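Local coordinates for beta-fructofuranosidase (Arthrobacter, PDB 3WPU), which belongs to the levansucrase/invertase family of the beta-fructosidase clan, enzymes built on a five-bladed beta-propeller, at residues 148-153 against 220-225; 159-164 against 180-185; 174-179 against 202-207; 257-262 against 316-321. All coordinates share one frame; numbering follows the deposited sequence. Where two conformers were deposited one is given.

Interaction 1 of 4, residues 148-153 against 220-225; sequences TGQIFE and NKVTDL
The carboxamide of Q150 meets V222 through one of its faces: V222 N stands above the carbonyl plane, 75° out of it, yet points its hydrogen almost straight at Q150 OE1, with an N-H...O angle of 177° and an N to OE1 distance of 2.9 Å. At the other end of the same amide, Q150 NE2 makes a weak bond to N220 O (3.4 Å) and a further bond to the carbonyl of V147. K221 CD touches Q150 OE1 at 3.5 Å. Chi1 of Q150 (56°) holds CG between the backbone N and the carbonyl carbon and puts it near V222 CB, and the extended chain beyond carries the amide to V222 N. The ring of F152 meets I151 CG1 over one face, near the rim.

I151 supplies the apolar part. Its CG2 sits between V222 and D224, 3.9 Å from V222 CG1 and 4.0 Å from D224 CB, while the I151 and D224 side chains cross at about a right angle. A water closes this end, donating to I151 O at 2.7 Å and to D224 OD2 at 2.8 Å; the D224 carboxylate also forms a salt bridge with R199, which reaches E153 as well.

Residues 148-151 have helical backbone angles without regular helix bonds. This irregular turn lies across strand 213-226, and T148 and I151 also touch D181 of strand 174-184. The arrangement is that of a connecting loop folded over a meander sheet, consistent with a blade of the family's propeller.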
# COMPACT_ATOMS: atom_id res chain seq x y z
N THR A 148 -7.94 -5.68 20.16
CA THR A 148 -8.49 -4.88 19.06
C THR A 148 -10.02 -4.89 19.02
O THR A 148 -10.65 -4.06 18.35
CB THR A 148 -7.88 -5.27 17.71
OG1 THR A 148 -8.19 -6.64 17.38
CG2 THR A 148 -6.38 -5.05 17.74
N GLY A 149 -10.62 -5.77 19.80
CA GLY A 149 -12.06 -5.82 19.96
C GLY A 149 -12.62 -4.67 20.77
O GLY A 149 -13.81 -4.44 20.75
N GLN A 150 -11.76 -3.92 21.45
CA GLN A 150 -12.24 -2.92 22.42
C GLN A 150 -13.16 -1.83 21.90
O GLN A 150 -13.99 -1.31 22.65
CB GLN A 150 -11.10 -2.31 23.19
CG GLN A 150 -10.00 -1.65 22.43
CD GLN A 150 -8.85 -1.32 23.37
OE1 GLN A 150 -8.65 -0.18 23.71
NE2 GLN A 150 -8.19 -2.32 23.86
N ILE A 151 -13.01 -1.45 20.64
CA ILE A 151 -13.74 -0.28 20.10
C ILE A 151 -15.16 -0.57 19.65
O ILE A 151 -15.93 0.37 19.39
CB ILE A 151 -12.96 0.38 18.93
CG1 ILE A 151 -12.87 -0.55 17.71
CG2 ILE A 151 -11.59 0.86 19.41
CD1 ILE A 151 -12.19 0.07 16.50
N PHE A 152 -15.51 -1.84 19.50
CA PHE A 152 -16.81 -2.22 18.94
C PHE A 152 -17.92 -2.26 19.98
O PHE A 152 -17.85 -3.01 20.94
CB PHE A 152 -16.71 -3.55 18.21
CG PHE A 152 -15.80 -3.47 17.02
CD1 PHE A 152 -16.20 -2.82 15.86
CD2 PHE A 152 -14.50 -3.98 17.09
CE1 PHE A 152 -15.33 -2.70 14.78
CE2 PHE A 152 -13.65 -3.88 16.01
CZ PHE A 152 -14.07 -3.23 14.85
N GLU A 153 -18.92 -1.41 19.77
CA GLU A 153 -20.09 -1.37 20.63
C GLU A 153 -20.75 -2.75 20.65
O GLU A 153 -21.06 -3.30 21.71
CB GLU A 153 -21.06 -0.29 20.15
CG GLU A 153 -20.55 1.16 20.32
CD GLU A 153 -19.75 1.75 19.13
OE1 GLU A 153 -19.18 1.00 18.34
OE2 GLU A 153 -19.69 3.00 18.98
N ASN A 220 -1.72 -1.72 23.94
CA ASN A 220 -2.71 -2.16 24.92
C ASN A 220 -4.06 -1.48 24.75
O ASN A 220 -5.07 -1.97 25.24
CB ASN A 220 -2.20 -1.95 26.37
CG ASN A 220 -1.57 -0.58 26.60
OD1 ASN A 220 -2.24 0.37 27.01
ND2 ASN A 220 -0.28 -0.48 26.33
N LYS A 221 -4.05 -0.34 24.05
CA LYS A 221 -5.20 0.52 23.90
C LYS A 221 -5.38 0.82 22.42
O LYS A 221 -4.40 1.13 21.75
CB LYS A 221 -4.89 1.84 24.63
CG LYS A 221 -5.96 2.91 24.51
CD LYS A 221 -7.17 2.51 25.32
CE LYS A 221 -8.17 3.67 25.45
NZ LYS A 221 -9.44 3.10 25.99
N VAL A 222 -6.60 0.70 21.93
CA VAL A 222 -6.94 1.04 20.54
C VAL A 222 -7.91 2.21 20.51
O VAL A 222 -8.93 2.19 21.21
CB VAL A 222 -7.54 -0.17 19.80
CG1 VAL A 222 -7.91 0.21 18.38
CG2 VAL A 222 -6.56 -1.33 19.84
N THR A 223 -7.59 3.23 19.71
CA THR A 223 -8.43 4.40 19.54
C THR A 223 -9.15 4.34 18.20
O THR A 223 -8.52 4.15 17.16
CB THR A 223 -7.59 5.68 19.60
OG1 THR A 223 -6.84 5.70 20.82
CG2 THR A 223 -8.48 6.92 19.52
N ASP A 224 -10.46 4.54 18.23
CA ASP A 224 -11.31 4.49 17.04
C ASP A 224 -11.22 5.86 16.38
O ASP A 224 -11.60 6.87 17.00
CB ASP A 224 -12.73 4.16 17.51
CG ASP A 224 -13.72 3.95 16.38
OD1 ASP A 224 -13.38 4.16 15.20
OD2 ASP A 224 -14.88 3.63 16.73
N LEU A 225 -10.71 5.93 15.15
CA LEU A 225 -10.50 7.24 14.50
C LEU A 225 -11.60 7.63 13.53
O LEU A 225 -12.10 8.77 13.58
CB LEU A 225 -9.16 7.25 13.77
CG LEU A 225 -7.92 6.84 14.58
CD1 LEU A 225 -6.72 6.85 13.67
CD2 LEU A 225 -7.67 7.76 15.78
O HOH W 1 -15.50 3.08 19.39

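Interaction 2 of 4, residues 159-164 against 180-185; sequences HQTQWS and TDVAFY
Q160 reaches back across the strand pair to D181 and V182. Its CB is 4.0 Å from V182 O; CG lies anti to the backbone N and passes the same oxygen more closely. The bend at chi2 (-77°) brings Q160 CD to 3.7 Å from V182 O and 3.8 Å from D181 OD1. At the tip, Q160 NE2 gives one N-H to each acceptor, V182 O at 2.9 Å and D181 OD1 at 2.8 Å. The first lies in the amide plane; the second is tilted from it, and OD1 is met from above the carboxylate plane. OE1 is hydrogen-bonded to T148.

The backbones are antiparallel, their axes at 150°, with T161-V182 and W163-T180 as hydrogen-bonded pairs. V182 O takes T161 N in its carbonyl plane while Q160 NE2 stands 57° above that plane, so two donors grip one oxygen. T180 OG1 donates to S164 O at 2.8 Å.

H159, T161, W163, T180, V182 and F184 share the other face of the sheet. The edge of F184 points toward the face of W163 in an offset edge-to-face stack, F184 CZ coming within 3.6 Å of W163 CZ2. T161 OG1 and V182 CG2 lie over one indole face, toward its rim. W163 NE1 bonds to the carbonyl of H111.

The two faces of this buried hairpin thus differ in chemistry: aromatic and apolar groups with threonine hydroxyls among them on one, an amide bridging carbonyl and carboxylate on the other. There D181 OD2 also lies close to T148 O, an acceptor, which may mean that they share a proton.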
# COMPACT_ATOMS: atom_id res chain seq x y z
N HIS A 159 -16.06 -12.82 13.76
CA HIS A 159 -14.66 -12.71 13.34
C HIS A 159 -14.22 -11.31 13.69
O HIS A 159 -15.04 -10.40 13.73
CB HIS A 159 -14.50 -12.92 11.84
CG HIS A 159 -15.01 -14.23 11.35
ND1 HIS A 159 -16.35 -14.52 11.23
CD2 HIS A 159 -14.35 -15.34 10.94
CE1 HIS A 159 -16.49 -15.76 10.79
NE2 HIS A 159 -15.29 -16.27 10.60
N GLN A 160 -12.93 -11.14 13.94
CA GLN A 160 -12.43 -9.83 14.30
C GLN A 160 -10.97 -9.81 13.85
O GLN A 160 -10.15 -10.59 14.33
CB GLN A 160 -12.61 -9.60 15.80
CG GLN A 160 -12.78 -8.14 16.23
CD GLN A 160 -11.49 -7.35 16.26
OE1 GLN A 160 -10.72 -7.45 17.20
NE2 GLN A 160 -11.25 -6.55 15.21
N THR A 161 -10.67 -8.94 12.90
CA THR A 161 -9.36 -8.93 12.24
C THR A 161 -8.71 -7.58 12.33
O THR A 161 -9.35 -6.59 12.61
CB THR A 161 -9.45 -9.25 10.76
OG1 THR A 161 -10.23 -8.27 10.07
CG2 THR A 161 -10.08 -10.58 10.56
N GLN A 162 -7.41 -7.61 12.06
CA GLN A 162 -6.62 -6.42 11.81
C GLN A 162 -6.20 -6.47 10.35
O GLN A 162 -5.65 -7.46 9.87
CB GLN A 162 -5.40 -6.33 12.72
CG GLN A 162 -5.73 -6.32 14.20
CD GLN A 162 -5.19 -7.52 14.94
OE1 GLN A 162 -4.11 -7.99 14.63
NE2 GLN A 162 -5.91 -7.97 15.96
N TRP A 163 -6.57 -5.41 9.64
CA TRP A 163 -6.22 -5.23 8.24
C TRP A 163 -5.19 -4.07 8.10
O TRP A 163 -4.79 -3.50 9.12
CB TRP A 163 -7.51 -5.05 7.43
CG TRP A 163 -8.27 -6.34 7.13
CD1 TRP A 163 -7.95 -7.61 7.51
CD2 TRP A 163 -9.47 -6.43 6.38
NE1 TRP A 163 -8.89 -8.50 7.01
CE2 TRP A 163 -9.84 -7.80 6.31
CE3 TRP A 163 -10.27 -5.49 5.73
CZ2 TRP A 163 -10.99 -8.23 5.63
CZ3 TRP A 163 -11.42 -5.93 5.03
CH2 TRP A 163 -11.75 -7.29 4.99
N SER A 164 -4.82 -3.70 6.86
CA SER A 164 -3.62 -2.92 6.56
C SER A 164 -3.70 -1.49 7.06
O SER A 164 -4.76 -0.95 7.27
CB SER A 164 -3.36 -2.86 5.03
OG SER A 164 -2.03 -2.44 4.75
N THR A 180 -6.58 -0.97 10.14
CA THR A 180 -7.99 -1.16 9.90
C THR A 180 -8.47 -2.25 10.84
O THR A 180 -8.04 -3.41 10.75
CB THR A 180 -8.29 -1.53 8.44
OG1 THR A 180 -7.57 -0.68 7.53
CG2 THR A 180 -9.80 -1.46 8.16
N ASP A 181 -9.38 -1.88 11.72
CA ASP A 181 -9.85 -2.75 12.78
C ASP A 181 -11.24 -3.20 12.36
O ASP A 181 -12.11 -2.36 12.18
CB ASP A 181 -9.87 -1.98 14.11
CG ASP A 181 -9.94 -2.91 15.34
OD1 ASP A 181 -9.82 -4.16 15.20
OD2 ASP A 181 -10.10 -2.41 16.48
N VAL A 182 -11.44 -4.50 12.14
CA VAL A 182 -12.65 -4.97 11.46
C VAL A 182 -13.41 -6.02 12.26
O VAL A 182 -12.83 -6.98 12.80
CB VAL A 182 -12.33 -5.55 10.06
CG1 VAL A 182 -13.60 -5.73 9.24
CG2 VAL A 182 -11.36 -4.66 9.31
N ALA A 183 -14.72 -5.85 12.33
CA ALA A 183 -15.61 -6.83 12.97
C ALA A 183 -16.61 -7.37 11.95
O ALA A 183 -17.18 -6.62 11.17
CB ALA A 183 -16.34 -6.23 14.16
N PHE A 184 -16.78 -8.69 11.95
CA PHE A 184 -17.72 -9.35 11.07
C PHE A 184 -18.79 -10.01 11.92
O PHE A 184 -18.52 -10.47 13.04
CB PHE A 184 -17.05 -10.46 10.26
CG PHE A 184 -15.91 -10.00 9.38
CD1 PHE A 184 -16.08 -9.86 8.01
CD2 PHE A 184 -14.66 -9.72 9.93
CE1 PHE A 184 -15.02 -9.45 7.21
CE2 PHE A 184 -13.59 -9.34 9.12
CZ PHE A 184 -13.79 -9.18 7.77
N TYR A 185 -19.99 -10.09 11.34
CA TYR A 185 -21.17 -10.63 12.05
C TYR A 185 -21.85 -11.64 11.15
O TYR A 185 -22.77 -11.30 10.41
CB TYR A 185 -22.09 -9.49 12.46
CG TYR A 185 -21.40 -8.49 13.34
CD1 TYR A 185 -21.51 -8.55 14.74
CD2 TYR A 185 -20.62 -7.48 12.79
CE1 TYR A 185 -20.86 -7.63 15.55
CE2 TYR A 185 -19.97 -6.56 13.60
CZ TYR A 185 -20.07 -6.65 14.98
OH TYR A 185 -19.44 -5.73 15.78

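Interaction 3 of 4, residues 174-179 against 202-207; sequences EIKLFF and LSVGKV
I175 and G205 exchange two backbone hydrogen bonds, I175 N to G205 O at 2.8 Å and G205 N to I175 O at 2.9 Å. L177 and S203 repeat the pattern two residues on, with L177 N to S203 O at 2.8 Å and S203 N to L177 O at 3.0 Å. The backbone N-H and C=O of I175, G205, L177 and S203 are therefore all satisfied across the contact, as expected for antiparallel hydrogen-bonded pairs. I175 O and L177 O also receive CA-H...O contacts, from V204 and L202 respectively.

E174 and K176 pair within their own strand: K176, bent at chi4 (80°), brings NZ to E174 OE2 as a salt bridge of 3.2 Å. The aliphatic part of E174 meanwhile makes an unusually close, possibly strained approach to V204, E174 CG to V204 CG1 at 3.3 Å. S203 OG bonds to the carbonyl of K221.

On the face carrying E174, K176 and F178, L202 CD1 stands over the centre of the F178 ring in a CH-pi contact, 4.0 Å from its centroid and 13° off the normal. L202 CD1 also touches K176 CB at 3.6 Å. On the reverse face I175 CD1 meets V207 CG2.

Strand 174-184 is flanked by 159-169 beyond its other edge, and 197-210 by 213-226. L318 covers K176 and F178 on one face, while I175 and L177 lean on strand 72-81 across the other.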
# COMPACT_ATOMS: atom_id res chain seq x y z
N GLU A 174 8.71 5.30 20.14
CA GLU A 174 7.27 5.02 20.14
C GLU A 174 6.82 4.82 18.71
O GLU A 174 7.33 5.46 17.77
CB GLU A 174 6.51 6.19 20.76
CG GLU A 174 5.00 6.15 20.63
CD GLU A 174 4.40 7.50 20.97
OE1 GLU A 174 4.61 7.93 22.13
OE2 GLU A 174 3.77 8.13 20.08
N ILE A 175 5.83 3.94 18.56
CA ILE A 175 5.21 3.66 17.29
C ILE A 175 3.72 3.94 17.36
O ILE A 175 3.02 3.39 18.24
CB ILE A 175 5.44 2.19 16.90
CG1 ILE A 175 6.95 1.89 16.73
CG2 ILE A 175 4.67 1.85 15.63
CD1 ILE A 175 7.25 0.42 16.52
N LYS A 176 3.22 4.76 16.45
CA LYS A 176 1.79 4.91 16.25
C LYS A 176 1.38 4.02 15.08
O LYS A 176 1.71 4.30 13.91
CB LYS A 176 1.41 6.35 15.96
CG LYS A 176 1.60 7.31 17.11
CD LYS A 176 1.14 8.69 16.67
CE LYS A 176 1.14 9.72 17.78
NZ LYS A 176 2.52 10.21 17.95
N LEU A 177 0.73 2.91 15.41
CA LEU A 177 0.27 1.96 14.42
C LEU A 177 -1.16 2.32 13.97
O LEU A 177 -2.12 2.23 14.72
CB LEU A 177 0.36 0.56 15.00
CG LEU A 177 -0.12 -0.60 14.12
CD1 LEU A 177 0.63 -0.62 12.80
CD2 LEU A 177 0.04 -1.91 14.86
N PHE A 178 -1.27 2.82 12.75
CA PHE A 178 -2.56 3.09 12.12
C PHE A 178 -2.98 1.83 11.38
O PHE A 178 -2.23 1.34 10.58
CB PHE A 178 -2.47 4.27 11.18
CG PHE A 178 -2.18 5.57 11.88
CD1 PHE A 178 -3.20 6.34 12.41
CD2 PHE A 178 -0.87 5.96 12.09
CE1 PHE A 178 -2.93 7.52 13.09
CE2 PHE A 178 -0.59 7.14 12.76
CZ PHE A 178 -1.63 7.91 13.27
N PHE A 179 -4.17 1.34 11.63
CA PHE A 179 -4.61 0.12 10.99
C PHE A 179 -6.11 0.08 10.78
O PHE A 179 -6.83 1.00 11.15
CB PHE A 179 -4.10 -1.10 11.76
CG PHE A 179 -4.76 -1.31 13.11
CD1 PHE A 179 -5.69 -2.33 13.30
CD2 PHE A 179 -4.47 -0.47 14.18
CE1 PHE A 179 -6.30 -2.52 14.54
CE2 PHE A 179 -5.08 -0.65 15.42
CZ PHE A 179 -5.99 -1.68 15.58
N LEU A 202 -6.06 3.46 15.71
CA LEU A 202 -4.69 3.73 16.12
C LEU A 202 -4.39 2.97 17.39
O LEU A 202 -5.23 2.92 18.29
CB LEU A 202 -4.52 5.22 16.45
CG LEU A 202 -3.27 5.68 17.20
CD1 LEU A 202 -2.02 5.47 16.37
CD2 LEU A 202 -3.38 7.18 17.57
N SER A 203 -3.18 2.42 17.50
CA SER A 203 -2.68 1.92 18.77
C SER A 203 -1.21 2.28 18.86
O SER A 203 -0.46 2.23 17.86
CB SER A 203 -2.84 0.39 18.86
OG SER A 203 -2.53 -0.05 20.19
N VAL A 204 -0.81 2.70 20.06
CA VAL A 204 0.54 3.16 20.34
C VAL A 204 1.30 2.09 21.12
O VAL A 204 0.78 1.50 22.10
CB VAL A 204 0.54 4.49 21.10
CG1 VAL A 204 1.97 4.98 21.32
CG2 VAL A 204 -0.28 5.53 20.33
N GLY A 205 2.56 1.90 20.72
CA GLY A 205 3.45 0.97 21.39
C GLY A 205 4.86 1.48 21.25
O GLY A 205 5.08 2.65 20.92
N LYS A 206 5.81 0.62 21.52
CA LYS A 206 7.20 1.06 21.64
C LYS A 206 8.13 -0.09 21.32
O LYS A 206 7.81 -1.25 21.55
CB LYS A 206 7.46 1.57 23.06
CG LYS A 206 8.73 2.39 23.19
CD LYS A 206 8.80 3.07 24.55
CE LYS A 206 9.84 4.17 24.54
NZ LYS A 206 9.67 5.09 25.70
N VAL A 207 9.30 0.28 20.79
CA VAL A 207 10.35 -0.66 20.46
C VAL A 207 11.21 -0.91 21.70
O VAL A 207 11.62 0.02 22.39
CB VAL A 207 11.25 -0.11 19.32
CG1 VAL A 207 12.46 -1.01 19.09
CG2 VAL A 207 10.44 0.06 18.05

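Interaction 4 of 4, residues 257-262 against 316-321; sequences GETFMV and KQLTEW
T259 and L318 approach with CA atoms 7.9 Å apart and no hydrogen bond joins their backbones, so this contact rests on side chains, in contrast to a strand pairing. Its centre is a Met-aromatic arrangement on a mixed sheet, consistent with a propeller blade: M261, on strand 260-266, meets W321, the first residue of strand 321-331, across the intervening strand 305-313.

M261 CG is anti to the backbone N (chi1 174°), and the chain bends at chi3 to lay the terminal methyl on the indole. M261 CE lies over the centre of the W321 six-membered ring, 3.6 Å from its centroid and only 4° off the normal. The sulfur is farther, M261 SD 4.8 Å from the centroid of that W321 ring and oblique. M261 CB packs on CZ3 of W321 at 3.5 Å.

T259 covers the far corner of the indole, its CG2 3.8 Å from W321 CH2, and crosses L318 at about a right angle, with T259 OG1 3.7 Å from L318 CD2. L318 itself has left-handed backbone angles, in the turn that leads back into W321. That turn is tied to the ring by W321 NE1, which donates to L318 O at 2.9 Å from above the carbonyl plane.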
# COMPACT_ATOMS: atom_id res chain seq x y z
N GLY A 257 3.31 21.08 9.23
CA GLY A 257 2.74 21.08 10.56
C GLY A 257 1.37 20.44 10.67
O GLY A 257 0.86 20.28 11.78
N GLU A 258 0.76 20.07 9.54
CA GLU A 258 -0.51 19.38 9.54
C GLU A 258 -0.25 17.93 9.19
O GLU A 258 0.76 17.63 8.58
CB GLU A 258 -1.44 19.99 8.50
CG GLU A 258 -1.81 21.43 8.84
CD GLU A 258 -2.83 22.02 7.90
OE1 GLU A 258 -2.88 21.62 6.71
OE2 GLU A 258 -3.59 22.91 8.36
N THR A 259 -1.12 17.04 9.65
CA THR A 259 -1.03 15.62 9.27
C THR A 259 -2.28 15.20 8.53
O THR A 259 -3.41 15.41 9.00
CB THR A 259 -0.81 14.71 10.49
OG1 THR A 259 0.37 15.14 11.19
CG2 THR A 259 -0.62 13.22 10.05
N PHE A 260 -2.07 14.54 7.39
CA PHE A 260 -3.16 14.03 6.57
C PHE A 260 -3.08 12.52 6.50
O PHE A 260 -2.10 11.94 6.91
CB PHE A 260 -3.13 14.60 5.16
CG PHE A 260 -3.42 16.07 5.12
CD1 PHE A 260 -4.72 16.51 5.03
CD2 PHE A 260 -2.39 16.98 5.18
CE1 PHE A 260 -5.01 17.88 5.02
CE2 PHE A 260 -2.67 18.35 5.16
CZ PHE A 260 -3.97 18.77 5.08
N MET A 261 -4.16 11.95 6.00
CA MET A 261 -4.28 10.50 5.79
C MET A 261 -5.04 10.27 4.51
O MET A 261 -6.05 10.91 4.26
CB MET A 261 -5.03 9.89 6.97
CG MET A 261 -5.39 8.39 6.86
SD MET A 261 -6.66 7.94 8.05
CE MET A 261 -5.86 8.23 9.62
N VAL A 262 -4.60 9.28 3.72
CA VAL A 262 -5.41 8.73 2.66
C VAL A 262 -5.78 7.30 3.00
O VAL A 262 -5.13 6.65 3.84
CB VAL A 262 -4.77 8.83 1.25
CG1 VAL A 262 -4.66 10.29 0.81
CG2 VAL A 262 -3.41 8.18 1.18
N LYS A 316 -2.33 17.03 17.86
CA LYS A 316 -0.94 16.61 17.66
C LYS A 316 -0.74 15.12 17.92
O LYS A 316 0.15 14.51 17.33
CB LYS A 316 0.01 17.39 18.55
CG LYS A 316 0.01 18.88 18.26
CD LYS A 316 1.26 19.56 18.81
CE LYS A 316 1.31 21.03 18.41
NZ LYS A 316 1.16 21.24 16.94
N GLN A 317 -1.58 14.55 18.78
CA GLN A 317 -1.48 13.12 19.15
C GLN A 317 -2.01 12.23 18.06
O GLN A 317 -1.88 11.01 18.17
CB GLN A 317 -2.25 12.76 20.43
CG GLN A 317 -2.09 13.71 21.60
CD GLN A 317 -3.13 14.82 21.54
OE1 GLN A 317 -2.91 15.82 20.89
NE2 GLN A 317 -4.26 14.62 22.20
N LEU A 318 -2.66 12.82 17.06
CA LEU A 318 -3.26 12.06 15.96
C LEU A 318 -4.36 11.09 16.40
O LEU A 318 -4.60 10.05 15.77
CB LEU A 318 -2.17 11.33 15.16
CG LEU A 318 -0.96 12.16 14.73
CD1 LEU A 318 -0.05 11.31 13.85
CD2 LEU A 318 -1.34 13.44 13.99
N THR A 319 -5.06 11.43 17.49
CA THR A 319 -6.17 10.63 17.99
C THR A 319 -7.56 11.14 17.57
O THR A 319 -8.56 10.49 17.86
CB THR A 319 -6.14 10.57 19.52
OG1 THR A 319 -6.16 11.92 20.02
CG2 THR A 319 -4.91 9.91 19.98
N GLU A 320 -7.63 12.30 16.90
CA GLU A 320 -8.89 12.86 16.41
C GLU A 320 -8.67 13.32 14.97
O GLU A 320 -7.68 13.97 14.70
CB GLU A 320 -9.31 14.06 17.26
CG GLU A 320 -9.71 13.64 18.66
CD GLU A 320 -10.06 14.80 19.56
OE1 GLU A 320 -10.27 14.55 20.77
OE2 GLU A 320 -10.11 15.95 19.08
N TRP A 321 -9.60 12.96 14.10
CA TRP A 321 -9.51 13.19 12.66
C TRP A 321 -10.84 13.72 12.15
O TRP A 321 -11.91 13.44 12.75
CB TRP A 321 -9.16 11.86 11.94
CG TRP A 321 -7.76 11.41 12.25
CD1 TRP A 321 -7.33 10.80 13.38
CD2 TRP A 321 -6.61 11.57 11.42
NE1 TRP A 321 -6.00 10.59 13.34
CE2 TRP A 321 -5.51 11.04 12.14
CE3 TRP A 321 -6.39 12.12 10.15
CZ2 TRP A 321 -4.23 11.03 11.63
CZ3 TRP A 321 -5.08 12.12 9.66
CH2 TRP A 321 -4.03 11.55 10.39

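How the interactions relate
Interactions 1, 2 and 3 belong to one sheet, in which strands 159-169, 174-184, 197-210 and 213-226 are successive neighbours; interactions 2 and 3 use different ends of strand 174-184. Both rest on regular antiparallel backbone bonds, whereas interaction 1 lays a loop on a strand through an amide, a water and a few methyls, and interaction 4 has no hydrogen bond between its segments. Interactions 2 and 4 are buried; 1 and 3 are partly exposed. T148 OG1 joins interaction 1 to Q160 and Q162 of interaction 2. L318 of interaction 4 packs on F178 and L202 of interaction 3, where its turn meets this sheet.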